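Local atomic coordinates of yfhH hypothetical protein (Bacillus subtilis, PDB entry 1SF9), a protein that is of unknown function but has been put forward as a transcriptional regulator and forms a homodimer. Residues K27-S30 and Q31-P34; L60-L63 and E64-T68. All blocks are in the same frame, centred on the assembly; numbering follows the deposited sequence.

Both contacts are local, each running along one unbroken piece of backbone, and they follow one another in sequence. Contact 1 is the turn that leads from helix 17-30 into helix 34-53, whereas contact 2 occupies the middle of helix 57-74. Their centres lie about 17 Å apart, yet Tyr29 joins them: its OH comes within 4.1 Å of the backbone O of Lys66, a packing contact, and its side chain also touches Ala70 of the same helix. A bound platinum(II) ion sits near this junction, about 4 Å from the side chain of Tyr29 and about 5 Å from that of Lys66. Helix 34-53 is the shared neighbour, receiving side chains from both contacts.

Contact 1 of 2, residues K27-S30 and Q31-P34; sequences KRYS and QMTP
Gln31 opens the turn by giving its backbone N to Arg28 O (3.2 Å), a bond back to the third residue before it that tightens the end of helix 17-30. Lys27 O, one residue earlier, accepts the Ser30 hydroxyl at 2.7 Å; chi1 of 72° sets OG between the serine's own N and carbonyl carbon, from where it can fold back over the preceding turn. At Met32 the backbone N repeats the pattern with Tyr29 O (3.1 Å). A water bridges the same carbonyl to Met32 O, donating to both, so Tyr29 O is gripped twice. The methionine side chain runs out extended beside the tyrosine. In the modelled conformers its CE lies over the centre of one guanidinium face, 3.4 Å from Arg28 CZ. It is also 3.9 Å from Tyr29 CD2. SD makes an oblique Met-aromatic contact, 5.1 Å from the centroid of the Tyr29 ring. Thr33 then serves as N-cap of helix 34-53, where Glu40 accepts the Tyr29 hydroxyl and forms a weak, long ion pair with Arg28. Chemically, the methyl touches both cation and ring, which also meet directly (Arg28 NH1 to Tyr29 CE2, 3.8 Å), and Glu40 probably offsets some of the arginine's charge.

Contact 2 of 2, residues L60-L63 and E64-T68; sequences LAVL and ERKIT
The guanidinium of Arg65 lies back over the helix backbone, with Ala61 O and Val62 N both over one face and offset toward its rim. Ala61 O stands 3.6 Å from NH2, and its hydrogen bond goes instead to the backbone N of Arg65 (2.9 Å). Around the guanidinium, the methyl CB of Ala61 meets NH2 at 3.5 Å and Val62 CG2 approaches NH1 at 3.7 Å. The bend at chi3 (-66°) turns the end of the chain back over Ala61 and Val62. The carbonyl dipole facing the cation is probably mildly favourable.

On another side of the helix the carboxylate of Glu64 runs alongside Leu60, OE2 coming 3.7 Å from the leucine CD1. The fold of the Glu64 chain at chi2 (-63°) places the carboxylate there, while CG rests 3.3 Å from Leu60 O, the carbonyl that takes the Glu64 backbone N. Lys66 N and Ile67 N bond likewise to Val62 O and Leu63 O, giving the i to i+4 ladder of a regular alpha-helix. Ile67 drapes its CG1 branch over Leu63 O at 3.4 Å.

Leu60 and Glu64 both pack on Ala48 of helix 34-53, Leu63 reaches Lys47, and buried Ile67 meets Leu44, so that this side of helix 57-74 packs on helix 34-53 with the pairings running in opposite sequence directions. Farther along, Thr68 O accepts a hydrogen bond from Ser122, in the connection between strands 115-120 and 124-126, the outermost strands of the sheet, tying the helix to that connection.

Contact 1 of 2, residues K27-S30 and Q31-P34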
loop_
_atom_site.group_PDB
_atom_site.type_symbol
_atom_site.label_atom_id
_atom_site.label_comp_id
_atom_site.label_asym_id
_atom_site.label_seq_id
_atom_site.Cartn_x
_atom_site.Cartn_y
_atom_site.Cartn_z
ATOM N N LYS A 27 1.000 -11.821 -5.538
ATOM C CA LYS A 27 1.402 -13.223 -5.442
ATOM C C LYS A 27 2.916 -13.295 -5.276
ATOM O O LYS A 27 3.443 -14.057 -4.465
ATOM C CB LYS A 27 0.979 -13.965 -6.717
ATOM C CG LYS A 27 1.285 -15.460 -6.745
ATOM C CD LYS A 27 0.830 -16.046 -8.077
ATOM C CE LYS A 27 1.142 -17.531 -8.199
ATOM N NZ LYS A 27 0.404 -18.326 -7.178
ATOM N N ARG A 28 3.612 -12.489 -6.057
ATOM C CA ARG A 28 5.065 -12.459 -6.022
ATOM C C ARG A 28 5.586 -11.995 -4.658
ATOM O O ARG A 28 6.429 -12.654 -4.053
ATOM C CB ARG A 28 5.574 -11.538 -7.134
ATOM C CG ARG A 28 7.061 -11.542 -7.307
ATOM C CD ARG A 28 7.474 -10.696 -8.503
ATOM N NE ARG A 28 8.915 -10.461 -8.501
ATOM C CZ ARG A 28 9.471 -9.263 -8.358
ATOM N NH1 ARG A 28 8.707 -8.193 -8.208
ATOM N NH2 ARG A 28 10.794 -9.137 -8.362
ATOM N N TYR A 29 5.060 -10.873 -4.169
ATOM C CA TYR A 29 5.505 -10.340 -2.878
ATOM C C TYR A 29 5.188 -11.270 -1.710
ATOM O O TYR A 29 5.946 -11.345 -0.752
ATOM C CB TYR A 29 4.853 -8.971 -2.585
ATOM C CG TYR A 29 5.319 -7.831 -3.459
ATOM C CD1 TYR A 29 4.740 -6.559 -3.339
ATOM C CD2 TYR A 29 6.355 -8.000 -4.376
ATOM C CE1 TYR A 29 5.190 -5.488 -4.111
ATOM C CE2 TYR A 29 6.818 -6.946 -5.141
ATOM C CZ TYR A 29 6.227 -5.688 -5.004
ATOM O OH TYR A 29 6.676 -4.639 -5.753
ATOM N N SER A 30 4.061 -11.964 -1.793
ATOM C CA SER A 30 3.631 -12.859 -0.720
ATOM C C SER A 30 4.591 -14.021 -0.507
ATOM O O SER A 30 4.584 -14.642 0.545
ATOM C CB SER A 30 2.237 -13.414 -1.005
ATOM O OG SER A 30 2.249 -14.365 -2.069
ATOM N N GLN A 31 5.415 -14.298 -1.509
ATOM C CA GLN A 31 6.349 -15.417 -1.433
ATOM C C GLN A 31 7.790 -14.979 -1.184
ATOM O O GLN A 31 8.688 -15.816 -1.037
ATOM C CB GLN A 31 6.259 -16.226 -2.727
ATOM C CG GLN A 31 4.886 -16.868 -2.942
ATOM C CD GLN A 31 4.731 -17.474 -4.320
ATOM O OE1 GLN A 31 4.664 -16.764 -5.325
ATOM N NE2 GLN A 31 4.680 -18.799 -4.375
ATOM N N MET A 32 8.000 -13.670 -1.112
ATOM C CA MET A 32 9.334 -13.130 -0.875
ATOM C C MET A 32 9.754 -13.128 0.585
ATOM O O MET A 32 8.940 -12.966 1.506
ATOM C CB MET A 32 9.440 -11.680 -1.368
ATOM C CG MET A 32 9.590 -11.491 -2.854
ATOM S SD MET A 32 9.743 -9.715 -3.181
ATOM C CE MET A 32 9.769 -9.689 -5.001
ATOM N N THR A 33 11.052 -13.307 0.789
ATOM C CA THR A 33 11.635 -13.229 2.117
ATOM C C THR A 33 11.808 -11.738 2.436
ATOM O O THR A 33 11.759 -10.897 1.530
ATOM C CB THR A 33 13.034 -13.848 2.107
ATOM O OG1 THR A 33 13.912 -13.035 1.302
ATOM C CG2 THR A 33 12.978 -15.236 1.505
ATOM N N PRO A 34 12.023 -11.384 3.714
ATOM C CA PRO A 34 12.204 -9.966 4.039
ATOM C C PRO A 34 13.375 -9.350 3.267
ATOM O O PRO A 34 13.310 -8.202 2.823
ATOM C CB PRO A 34 12.438 -9.991 5.542
ATOM C CG PRO A 34 11.532 -11.110 5.969
ATOM C CD PRO A 34 11.825 -12.173 4.948
HETATM O O HOH W 1 6.171 -11.809 1.932
#

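Contact 2 of 2, residues L60-L63 and E64-T68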
loop_
_atom_site.group_PDB
_atom_site.type_symbol
_atom_site.label_atom_id
_atom_site.label_comp_id
_atom_site.label_asym_id
_atom_site.label_seq_id
_atom_site.Cartn_x
_atom_site.Cartn_y
_atom_site.Cartn_z
ATOM N N LEU A 60 6.449 8.199 -11.640
ATOM C CA LEU A 60 6.835 8.276 -10.244
ATOM C C LEU A 60 5.678 7.740 -9.402
ATOM O O LEU A 60 5.884 6.994 -8.453
ATOM C CB LEU A 60 7.142 9.721 -9.827
ATOM C CG LEU A 60 7.348 10.041 -8.351
ATOM C CD1 LEU A 60 8.522 9.191 -7.796
ATOM C CD2 LEU A 60 7.662 11.549 -8.176
ATOM N N ALA A 61 4.452 8.110 -9.763
ATOM C CA ALA A 61 3.303 7.665 -8.985
ATOM C C ALA A 61 3.098 6.153 -9.066
ATOM O O ALA A 61 2.769 5.524 -8.067
ATOM C CB ALA A 61 2.026 8.409 -9.452
ATOM N N VAL A 62 3.295 5.580 -10.245
ATOM C CA VAL A 62 3.144 4.128 -10.405
ATOM C C VAL A 62 4.164 3.411 -9.516
ATOM O O VAL A 62 3.826 2.463 -8.817
ATOM C CB VAL A 62 3.388 3.717 -11.871
ATOM C CG1 VAL A 62 3.523 2.206 -11.993
ATOM C CG2 VAL A 62 2.243 4.195 -12.731
ATOM N N LEU A 63 5.405 3.889 -9.535
ATOM C CA LEU A 63 6.472 3.286 -8.724
ATOM C C LEU A 63 6.179 3.458 -7.246
ATOM O O LEU A 63 6.355 2.527 -6.475
ATOM C CB LEU A 63 7.826 3.929 -9.056
ATOM C CG LEU A 63 8.360 3.530 -10.438
ATOM C CD1 LEU A 63 9.447 4.515 -10.886
ATOM C CD2 LEU A 63 8.932 2.105 -10.363
ATOM N N GLU A 64 5.697 4.636 -6.835
ATOM C CA GLU A 64 5.433 4.827 -5.408
ATOM C C GLU A 64 4.274 3.965 -4.941
ATOM O O GLU A 64 4.272 3.527 -3.812
ATOM C CB GLU A 64 5.155 6.295 -5.071
ATOM C CG GLU A 64 6.398 7.204 -5.246
ATOM C CD GLU A 64 7.542 6.852 -4.319
ATOM O OE1 GLU A 64 7.302 6.215 -3.275
ATOM O OE2 GLU A 64 8.698 7.233 -4.636
ATOM N N ARG A 65 3.285 3.721 -5.793
ATOM C CA ARG A 65 2.220 2.828 -5.346
ATOM C C ARG A 65 2.778 1.416 -5.149
ATOM O O ARG A 65 2.339 0.710 -4.242
ATOM C CB ARG A 65 1.052 2.816 -6.328
ATOM C CG ARG A 65 0.238 4.111 -6.189
ATOM C CD ARG A 65 -1.062 4.118 -6.983
ATOM N NE ARG A 65 -0.890 4.093 -8.432
ATOM C CZ ARG A 65 -0.740 5.180 -9.194
ATOM N NH1 ARG A 65 -0.609 5.056 -10.505
ATOM N NH2 ARG A 65 -0.700 6.390 -8.645
ATOM N N LYS A 66 3.704 0.990 -6.011
ATOM C CA LYS A 66 4.308 -0.335 -5.841
ATOM C C LYS A 66 5.130 -0.395 -4.557
ATOM O O LYS A 66 5.122 -1.406 -3.855
ATOM C CB LYS A 66 5.202 -0.697 -7.022
ATOM C CG LYS A 66 4.427 -0.912 -8.286
ATOM C CD LYS A 66 5.300 -1.413 -9.407
ATOM C CE LYS A 66 4.457 -1.709 -10.642
ATOM N NZ LYS A 66 3.631 -2.931 -10.442
ATOM N N ILE A 67 5.847 0.685 -4.253
ATOM C CA ILE A 67 6.659 0.738 -3.032
ATOM C C ILE A 67 5.766 0.641 -1.798
ATOM O O ILE A 67 6.045 -0.113 -0.864
ATOM C CB ILE A 67 7.505 2.042 -2.986
ATOM C CG1 ILE A 67 8.614 1.938 -4.033
ATOM C CG2 ILE A 67 8.093 2.251 -1.604
ATOM C CD1 ILE A 67 9.229 3.294 -4.385
ATOM N N THR A 68 4.674 1.399 -1.803
ATOM C CA THR A 68 3.749 1.362 -0.685
ATOM C C THR A 68 3.268 -0.065 -0.471
ATOM O O THR A 68 3.137 -0.523 0.664
ATOM C CB THR A 68 2.552 2.286 -0.958
ATOM O OG1 THR A 68 3.009 3.635 -0.999
ATOM C CG2 THR A 68 1.484 2.130 0.133
#